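Local coordinates for protein hydrolase, haloacid dehalogenase-like family (PDB 2I6X) that probably works as a hydrolase of the haloacid dehalogenase superfamily, although the substrate it acts on has not been established, at residues Ala34-Met39 with Gly47-Leu52; Glu60-Glu65 with Asn114-Asp119; Tyr191-Asp194 with Asn198-Pro201. One frame throughout, in Å; residues are numbered along the deposited sequence. Where two conformers were deposited one is given.

Contact 1: Ala34-Met39 with Gly47-Leu52; sequences ADIEEM and GLFLDL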
loop_
_atom_site.group_PDB
_atom_site.type_symbol
_atom_site.label_atom_id
_atom_site.label_comp_id
_atom_site.label_asym_id
_atom_site.label_seq_id
_atom_site.Cartn_x
_atom_site.Cartn_y
_atom_site.Cartn_z
ATOM N N ALA A 34 -15.111 9.795 -16.330
ATOM C CA ALA A 34 -14.656 11.108 -16.776
ATOM C C ALA A 34 -14.240 12.061 -15.640
ATOM O O ALA A 34 -13.317 12.874 -15.798
ATOM C CB ALA A 34 -15.735 11.757 -17.666
ATOM N N ASP A 35 -14.939 11.963 -14.512
ATOM C CA ASP A 35 -14.654 12.793 -13.352
ATOM C C ASP A 35 -13.654 12.073 -12.433
ATOM O O ASP A 35 -13.613 12.320 -11.228
ATOM C CB ASP A 35 -15.952 13.128 -12.610
ATOM C CG ASP A 35 -16.751 14.211 -13.296
ATOM O OD1 ASP A 35 -16.290 15.377 -13.350
ATOM O OD2 ASP A 35 -17.867 13.906 -13.776
ATOM N N ILE A 36 -12.852 11.184 -13.018
ATOM C CA ILE A 36 -11.912 10.355 -12.253
ATOM C C ILE A 36 -10.904 11.139 -11.413
ATOM O O ILE A 36 -10.599 10.746 -10.288
ATOM C CB ILE A 36 -11.149 9.301 -13.132
ATOM C CG1 ILE A 36 -10.256 8.416 -12.247
ATOM C CG2 ILE A 36 -10.361 9.952 -14.280
ATOM C CD1 ILE A 36 -11.042 7.464 -11.322
ATOM N N GLU A 37 -10.387 12.225 -11.975
ATOM C CA GLU A 37 -9.319 12.978 -11.343
ATOM C C GLU A 37 -9.786 13.540 -9.997
ATOM O O GLU A 37 -9.060 13.488 -9.002
ATOM C CB GLU A 37 -8.843 14.073 -12.289
ATOM C CG GLU A 37 -7.656 14.873 -11.797
ATOM C CD GLU A 37 -6.781 15.369 -12.936
ATOM O OE1 GLU A 37 -6.018 16.339 -12.704
ATOM O OE2 GLU A 37 -6.857 14.787 -14.054
ATOM N N GLU A 38 -11.015 14.034 -9.956
ATOM C CA GLU A 38 -11.562 14.497 -8.694
ATOM C C GLU A 38 -11.986 13.340 -7.774
ATOM O O GLU A 38 -11.915 13.469 -6.549
ATOM C CB GLU A 38 -12.667 15.557 -8.898
ATOM C CG GLU A 38 -14.097 15.126 -8.568
ATOM C CD GLU A 38 -15.120 15.871 -9.395
ATOM O OE1 GLU A 38 -15.810 16.768 -8.853
ATOM O OE2 GLU A 38 -15.218 15.561 -10.602
HETATM N N MSE A 39 -12.422 12.226 -8.368
HETATM C CA MSE A 39 -12.789 11.025 -7.607
HETATM C C MSE A 39 -11.581 10.453 -6.866
HETATM O O MSE A 39 -11.719 9.931 -5.760
HETATM C CB MSE A 39 -13.426 9.948 -8.503
HETATM C CG MSE A 39 -14.913 10.180 -8.850
HETATM SE SE MSE A 39 -15.974 8.532 -9.162
HETATM C CE MSE A 39 -14.860 7.707 -10.508
ATOM N N GLY A 47 -16.394 9.099 -0.568
ATOM C CA GLY A 47 -16.116 8.674 -1.937
ATOM C C GLY A 47 -16.091 7.170 -2.105
ATOM O O GLY A 47 -15.719 6.440 -1.190
ATOM N N LEU A 48 -16.488 6.691 -3.275
ATOM C CA LEU A 48 -16.495 5.246 -3.465
ATOM C C LEU A 48 -15.130 4.609 -3.671
ATOM O O LEU A 48 -14.987 3.431 -3.378
ATOM C CB LEU A 48 -17.550 4.734 -4.467
ATOM C CG LEU A 48 -17.997 5.461 -5.730
ATOM C CD1 LEU A 48 -16.920 5.392 -6.771
ATOM C CD2 LEU A 48 -19.293 4.877 -6.274
ATOM N N PHE A 49 -14.128 5.365 -4.125
ATOM C CA PHE A 49 -12.770 4.844 -4.072
ATOM C C PHE A 49 -12.298 4.614 -2.635
ATOM O O PHE A 49 -11.570 3.668 -2.380
ATOM C CB PHE A 49 -11.788 5.695 -4.886
ATOM C CG PHE A 49 -11.879 5.426 -6.357
ATOM C CD1 PHE A 49 -11.118 4.423 -6.946
ATOM C CD2 PHE A 49 -12.783 6.131 -7.142
ATOM C CE1 PHE A 49 -11.235 4.162 -8.295
ATOM C CE2 PHE A 49 -12.903 5.874 -8.484
ATOM C CZ PHE A 49 -12.136 4.893 -9.069
ATOM N N LEU A 50 -12.740 5.455 -1.698
ATOM C CA LEU A 50 -12.451 5.207 -0.290
ATOM C C LEU A 50 -13.197 3.984 0.223
ATOM O O LEU A 50 -12.680 3.256 1.067
ATOM C CB LEU A 50 -12.741 6.422 0.610
ATOM C CG LEU A 50 -12.561 6.130 2.116
ATOM C CD1 LEU A 50 -11.089 5.806 2.438
ATOM C CD2 LEU A 50 -13.107 7.226 3.044
ATOM N N ASP A 51 -14.414 3.776 -0.265
ATOM C CA ASP A 51 -15.207 2.609 0.123
ATOM C C ASP A 51 -14.487 1.347 -0.355
ATOM O O ASP A 51 -14.539 0.304 0.302
ATOM C CB ASP A 51 -16.621 2.684 -0.468
ATOM C CG ASP A 51 -17.473 3.775 0.170
ATOM O OD1 ASP A 51 -17.085 4.315 1.235
ATOM O OD2 ASP A 51 -18.549 4.096 -0.392
ATOM N N LEU A 52 -13.804 1.467 -1.486
ATOM C CA LEU A 52 -13.022 0.378 -2.035
ATOM C C LEU A 52 -11.771 0.022 -1.187
ATOM O O LEU A 52 -11.524 -1.170 -0.974
ATOM C CB LEU A 52 -12.638 0.664 -3.501
ATOM C CG LEU A 52 -11.716 -0.335 -4.227
ATOM C CD1 LEU A 52 -12.429 -1.657 -4.516
ATOM C CD2 LEU A 52 -11.150 0.272 -5.497
HETATM O O HOH W 1 -14.030 8.689 -5.026
#
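Met-39, modelled as selenomethionine, meets Phe-49 and Leu-48 across the gap between helix 36-39 and helix 48-54, and Ile-36 joins it at the Phe-49 ring. Two conformers of Met-39 were deposited, so what is said of its outer atoms holds for the one described here. Met-39 CB already lies 4.1 Å from Phe-49 CD2. CG stands beside the backbone N and opposite the carbonyl carbon (chi1 -79°), which carries SE alongside Leu-48 and the ring's rim. Met-39 SE comes to 4.1 Å from Leu-48 CD1, while its separation from the Phe-49 ring centroid is 5.4 Å. The line from centroid to SE runs 87° off the ring normal, placing the selenium at the rim and not over a face. A bend at chi3 (-54°) turns Met-39 CE back to the same rim, close to the ring plane, 3.4 Å from Phe-49 CE2.

Ile-36 adds its outermost methyl: Ile-36 CD1 reaches Phe-49 CZ at 3.6 Å, the two side chains crossing at about a right angle. No direct hydrogen bond links the segments. One water makes the polar connection, donating to Met-39 O at 2.7 Å and accepting a weak bond from Phe-49 N at 3.4 Å; it too lies near the plane of the ring.

Beyond the pair, Phe-49 meets Phe-62 edge to face, Met-39 rests on Leu-66 and Tyr-69 of helix 59-70, and Ile-36 on Ile-25 and Phe-28 of helix 21-30. The result is a Met-aromatic contact of the edge type within a cluster of helices placed between the first and second core strands, consistent with the helical cap inserted at that point in many HAD enzymes.

Contact 2: Glu60-Glu65 with Asn114-Asp119; sequences EEFRTE and NPYVLD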
loop_
_atom_site.group_PDB
_atom_site.type_symbol
_atom_site.label_atom_id
_atom_site.label_comp_id
_atom_site.label_asym_id
_atom_site.label_seq_id
_atom_site.Cartn_x
_atom_site.Cartn_y
_atom_site.Cartn_z
ATOM N N GLU A 60 -17.205 -6.101 -6.040
ATOM C CA GLU A 60 -18.480 -6.182 -6.772
ATOM C C GLU A 60 -19.377 -4.981 -6.533
ATOM O O GLU A 60 -19.975 -4.449 -7.478
ATOM C CB GLU A 60 -19.227 -7.479 -6.411
ATOM C CG GLU A 60 -20.726 -7.520 -6.783
ATOM C CD GLU A 60 -21.065 -8.405 -7.987
ATOM O OE1 GLU A 60 -22.243 -8.826 -8.077
ATOM O OE2 GLU A 60 -20.179 -8.675 -8.834
ATOM N N GLU A 61 -19.479 -4.574 -5.267
ATOM C CA GLU A 61 -20.295 -3.432 -4.875
ATOM C C GLU A 61 -19.782 -2.093 -5.429
ATOM O O GLU A 61 -20.576 -1.278 -5.909
ATOM C CB GLU A 61 -20.437 -3.365 -3.349
ATOM C CG GLU A 61 -21.342 -4.441 -2.758
ATOM C CD GLU A 61 -21.400 -4.371 -1.243
ATOM O OE1 GLU A 61 -20.330 -4.234 -0.603
ATOM O OE2 GLU A 61 -22.518 -4.447 -0.685
ATOM N N PHE A 62 -18.466 -1.888 -5.380
ATOM C CA PHE A 62 -17.826 -0.677 -5.901
ATOM C C PHE A 62 -18.013 -0.521 -7.415
ATOM O O PHE A 62 -18.257 0.583 -7.918
ATOM C CB PHE A 62 -16.340 -0.687 -5.523
ATOM C CG PHE A 62 -15.469 0.202 -6.376
ATOM C CD1 PHE A 62 -15.278 1.552 -6.040
ATOM C CD2 PHE A 62 -14.786 -0.331 -7.494
ATOM C CE1 PHE A 62 -14.434 2.383 -6.815
ATOM C CE2 PHE A 62 -13.938 0.486 -8.300
ATOM C CZ PHE A 62 -13.746 1.846 -7.952
ATOM N N ARG A 63 -17.912 -1.628 -8.135
ATOM C CA ARG A 63 -18.016 -1.589 -9.571
ATOM C C ARG A 63 -19.459 -1.354 -10.020
ATOM O O ARG A 63 -19.711 -0.607 -10.971
ATOM C CB ARG A 63 -17.444 -2.879 -10.155
ATOM C CG ARG A 63 -17.227 -2.841 -11.645
ATOM C CD ARG A 63 -16.339 -3.985 -12.106
ATOM N NE ARG A 63 -16.360 -5.136 -11.202
ATOM C CZ ARG A 63 -17.256 -6.114 -11.251
ATOM N NH1 ARG A 63 -18.222 -6.065 -12.156
ATOM N NH2 ARG A 63 -17.203 -7.120 -10.376
ATOM N N THR A 64 -20.397 -1.985 -9.317
ATOM C CA THR A 64 -21.809 -1.760 -9.528
ATOM C C THR A 64 -22.121 -0.274 -9.354
ATOM O O THR A 64 -22.763 0.339 -10.215
ATOM C CB THR A 64 -22.667 -2.608 -8.551
ATOM O OG1 THR A 64 -22.403 -3.998 -8.768
ATOM C CG2 THR A 64 -24.178 -2.353 -8.764
ATOM N N GLU A 65 -21.666 0.309 -8.246
ATOM C CA GLU A 65 -21.915 1.728 -8.006
ATOM C C GLU A 65 -21.198 2.638 -9.000
ATOM O O GLU A 65 -21.749 3.663 -9.395
ATOM C CB GLU A 65 -21.590 2.127 -6.559
ATOM C CG GLU A 65 -22.450 1.442 -5.528
ATOM C CD GLU A 65 -23.915 1.581 -5.848
ATOM O OE1 GLU A 65 -24.508 0.612 -6.386
ATOM O OE2 GLU A 65 -24.468 2.673 -5.590
ATOM N N ASN A 114 -6.412 -1.918 -2.585
ATOM C CA ASN A 114 -7.709 -2.361 -3.002
ATOM C C ASN A 114 -7.572 -3.837 -3.376
ATOM O O ASN A 114 -6.459 -4.316 -3.505
ATOM C CB ASN A 114 -8.157 -1.496 -4.156
ATOM C CG ASN A 114 -7.185 -1.524 -5.293
ATOM O OD1 ASN A 114 -7.104 -2.518 -6.041
ATOM N ND2 ASN A 114 -6.424 -0.454 -5.441
ATOM N N PRO A 115 -8.697 -4.573 -3.498
ATOM C CA PRO A 115 -8.679 -5.995 -3.904
ATOM C C PRO A 115 -7.959 -6.339 -5.220
ATOM O O PRO A 115 -7.453 -7.457 -5.343
ATOM C CB PRO A 115 -10.163 -6.339 -4.048
ATOM C CG PRO A 115 -10.840 -5.381 -3.229
ATOM C CD PRO A 115 -10.058 -4.112 -3.206
ATOM N N TYR A 116 -7.960 -5.416 -6.191
ATOM C CA TYR A 116 -7.330 -5.629 -7.498
ATOM C C TYR A 116 -5.817 -5.742 -7.336
ATOM O O TYR A 116 -5.207 -6.691 -7.827
ATOM C CB TYR A 116 -7.642 -4.492 -8.479
ATOM C CG TYR A 116 -9.109 -4.203 -8.684
ATOM C CD1 TYR A 116 -9.893 -5.004 -9.520
ATOM C CD2 TYR A 116 -9.723 -3.120 -8.038
ATOM C CE1 TYR A 116 -11.244 -4.734 -9.700
ATOM C CE2 TYR A 116 -11.065 -2.850 -8.221
ATOM C CZ TYR A 116 -11.820 -3.653 -9.047
ATOM O OH TYR A 116 -13.148 -3.367 -9.221
ATOM N N VAL A 117 -5.218 -4.778 -6.646
ATOM C CA VAL A 117 -3.776 -4.789 -6.442
ATOM C C VAL A 117 -3.391 -6.032 -5.637
ATOM O O VAL A 117 -2.400 -6.690 -5.923
ATOM C CB VAL A 117 -3.278 -3.463 -5.788
ATOM C CG1 VAL A 117 -1.792 -3.543 -5.406
ATOM C CG2 VAL A 117 -3.482 -2.315 -6.763
ATOM N N LEU A 118 -4.222 -6.367 -4.660
ATOM C CA LEU A 118 -4.020 -7.560 -3.865
ATOM C C LEU A 118 -4.124 -8.846 -4.682
ATOM O O LEU A 118 -3.329 -9.762 -4.460
ATOM C CB LEU A 118 -4.985 -7.587 -2.688
ATOM C CG LEU A 118 -4.574 -6.756 -1.479
ATOM C CD1 LEU A 118 -5.584 -6.997 -0.349
ATOM C CD2 LEU A 118 -3.133 -7.097 -1.045
ATOM N N ASP A 119 -5.078 -8.918 -5.614
ATOM C CA ASP A 119 -5.125 -10.025 -6.547
ATOM C C ASP A 119 -3.789 -10.135 -7.321
ATOM O O ASP A 119 -3.255 -11.240 -7.495
ATOM C CB ASP A 119 -6.341 -9.924 -7.493
ATOM C CG ASP A 119 -7.705 -10.224 -6.785
ATOM O OD1 ASP A 119 -7.736 -10.604 -5.582
ATOM O OD2 ASP A 119 -8.781 -10.063 -7.432
#
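Phe-62 and Tyr-116 meet because their first torsions aim the rings at each other: Phe-62 has CG opposite the backbone N (chi1 159°), whereas Tyr-116 has CG opposite the carbonyl carbon (chi1 -55°). The phenol oxygen leads. Tyr-116 OH stops 3.9 Å from Phe-62 CD2, near the plane of that ring and at its edge, while Phe-62 CE2 lies at the edge of the Tyr-116 ring, 4.4 Å from Tyr-116 CE2. This edge-to-edge approach involves no stacking of faces.

Arg-63 passes the same hydroxyl, Arg-63 NE lying 4.2 Å from Tyr-116 OH. Guanidinium and phenol planes are steeply inclined, and the oxygen sits at the guanidinium edge. NE makes its salt bridge with Glu-59, at the start of the same helix, and the same carboxylate oxygen OE2 has a weak hydrogen bond with Tyr-116 OH, so the two groups share one acceptor.

In the fold, helix 115-121 follows core strand 106-111, the second strand of the parallel HAD sheet, and helix 59-70 belongs to the helices lying ahead of that strand; the contact therefore joins probable cap to core. Asn-114 N-caps the core helix: Asn-114 OD1 accepts from Val-117 N at 3.0 Å, the N-H pointing well at the oxygen (163°) but from above the amide plane. Val-79, Tyr-80 and Leu-83 of helix 76-83 pack against Tyr-116.

Contact 3: Tyr191-Asp194 with Asn198-Pro201; sequences YCPD and NWIP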
loop_
_atom_site.group_PDB
_atom_site.type_symbol
_atom_site.label_atom_id
_atom_site.label_comp_id
_atom_site.label_asym_id
_atom_site.label_seq_id
_atom_site.Cartn_x
_atom_site.Cartn_y
_atom_site.Cartn_z
ATOM N N TYR A 191 10.292 7.093 8.442
ATOM C CA TYR A 191 11.057 7.623 7.311
ATOM C C TYR A 191 10.087 7.854 6.149
ATOM O O TYR A 191 9.250 7.015 5.895
ATOM C CB TYR A 191 12.202 6.696 6.907
ATOM C CG TYR A 191 13.036 7.304 5.806
ATOM C CD1 TYR A 191 14.068 8.194 6.103
ATOM C CD2 TYR A 191 12.777 7.009 4.459
ATOM C CE1 TYR A 191 14.817 8.770 5.101
ATOM C CE2 TYR A 191 13.511 7.578 3.451
ATOM C CZ TYR A 191 14.533 8.458 3.772
ATOM O OH TYR A 191 15.288 9.029 2.768
ATOM N N CYS A 192 10.176 9.013 5.496
ATOM C CA CYS A 192 9.229 9.403 4.442
ATOM C C CYS A 192 9.961 9.518 3.109
ATOM O O CYS A 192 10.486 10.575 2.766
ATOM C CB CYS A 192 8.506 10.718 4.765
ATOM S SG CYS A 192 7.023 11.028 3.722
ATOM N N PRO A 193 9.998 8.414 2.352
ATOM C CA PRO A 193 10.639 8.468 1.045
ATOM C C PRO A 193 9.726 9.166 0.047
ATOM O O PRO A 193 8.516 9.291 0.281
ATOM C CB PRO A 193 10.795 6.988 0.664
ATOM C CG PRO A 193 9.673 6.283 1.403
ATOM C CD PRO A 193 9.408 7.091 2.656
ATOM N N ASP A 194 10.304 9.644 -1.038
ATOM C CA ASP A 194 9.522 9.995 -2.218
ATOM C C ASP A 194 9.064 8.750 -2.996
ATOM O O ASP A 194 9.735 7.711 -3.010
ATOM C CB ASP A 194 10.317 10.924 -3.164
ATOM C CG ASP A 194 10.457 12.342 -2.610
ATOM O OD1 ASP A 194 9.548 12.808 -1.862
ATOM O OD2 ASP A 194 11.479 12.994 -2.933
ATOM N N ASN A 198 15.286 5.703 -4.368
ATOM C CA ASN A 198 16.042 4.555 -3.847
ATOM C C ASN A 198 16.464 4.772 -2.417
ATOM O O ASN A 198 17.495 5.404 -2.159
ATOM C CB ASN A 198 17.303 4.172 -4.642
ATOM C CG ASN A 198 17.980 2.905 -4.043
ATOM O OD1 ASN A 198 17.312 2.118 -3.335
ATOM N ND2 ASN A 198 19.278 2.712 -4.302
ATOM N N TRP A 199 15.700 4.207 -1.496
ATOM C CA TRP A 199 15.918 4.468 -0.079
ATOM C C TRP A 199 16.766 3.418 0.619
ATOM O O TRP A 199 16.954 3.504 1.823
ATOM C CB TRP A 199 14.586 4.605 0.654
ATOM C CG TRP A 199 13.550 3.546 0.315
ATOM C CD1 TRP A 199 12.395 3.746 -0.388
ATOM C CD2 TRP A 199 13.570 2.154 0.671
ATOM N NE1 TRP A 199 11.697 2.574 -0.500
ATOM C CE2 TRP A 199 12.381 1.579 0.154
ATOM C CE3 TRP A 199 14.472 1.334 1.364
ATOM C CZ2 TRP A 199 12.070 0.199 0.311
ATOM C CZ3 TRP A 199 14.174 -0.022 1.520
ATOM C CH2 TRP A 199 12.984 -0.581 0.983
ATOM N N ILE A 200 17.231 2.413 -0.122
ATOM C CA ILE A 200 18.002 1.336 0.470
ATOM C C ILE A 200 19.190 1.877 1.259
ATOM O O ILE A 200 19.314 1.541 2.433
ATOM C CB ILE A 200 18.440 0.252 -0.548
ATOM C CG1 ILE A 200 17.221 -0.540 -1.030
ATOM C CG2 ILE A 200 19.467 -0.686 0.073
ATOM C CD1 ILE A 200 17.491 -1.342 -2.309
ATOM N N PRO A 201 20.067 2.709 0.634
ATOM C CA PRO A 201 21.192 3.237 1.445
ATOM C C PRO A 201 20.791 3.958 2.752
ATOM O O PRO A 201 21.384 3.693 3.803
ATOM C CB PRO A 201 21.930 4.168 0.465
ATOM C CG PRO A 201 21.622 3.586 -0.910
ATOM C CD PRO A 201 20.158 3.165 -0.774
#
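Apolar packing carries the contact of Trp-199 with Pro-193 and Tyr-191. Pro-193 CB approaches Trp-199 CD1 to 3.8 Å and Pro-193 CG lies 4.1 Å from the same CD1, so one side of the pyrrolidine ring meets the five-membered part of the indole. The two side chains run alongside each other and point the same way. Tyr-191 touches the stem of the tryptophan: Tyr-191 CE2 is 4.2 Å from Trp-199 CB. In Trp-199, chi1 (46°) sets CG between the backbone N and the carbonyl carbon, and the ring's rotation about chi2 then presents CD1 to the proline.

Hydrogen bonds act within the segments or reach past them, none passing from one segment to the other. Asn-198 OD1 accepts from Ile-200 N at 3.2 Å, an Asx turn that caps the start of helix 200-207. The N-H points fairly straight at the oxygen (161°) yet arrives 59° out of the amide plane, away from a lone-pair direction. Tyr-191 OH is hydrogen-bonded to Glu-197 OE1, and the other carboxylate oxygen of Glu-197 accepts from Asp-194 N, so one side chain braces the connecting loop at two points.

Tyr-191 ends the outer strand 189-191, whose backbone pairs with strand 170-173 of the parallel sheet, and its ring rests on Ala-202, Ile-203 and Leu-206 of helix 200-207. Trp-199 donates from NE1 to Val-15 O and packs against Lys-94 and Tyr-97 of helix 92-101.

Contacts 1 and 2 adjoin, with centres 12 Å apart: helix 59-70 is the next helix after 48-54, and Phe-49 CE1 lies 3.4 Å from Phe-62 CZ. Contact 1 is partly buried and joins two helices of the probable cap; contact 2 is buried and joins the probable cap to a helix of the core. Contact 3, also buried, belongs to the core alone, at an outer strand of the sheet, and its centre lies 29 and 30 Å from the other two. Contacts 1 and 3 are apolar between side chains; in contact 2 a phenol hydroxyl meets a ring edge and passes a guanidinium. The polar supplement differs too: a bridging water in contact 1, a shared glutamate in contact 2, and in contact 3 a glutamate of the loop itself, hydrogen-bonded at two points.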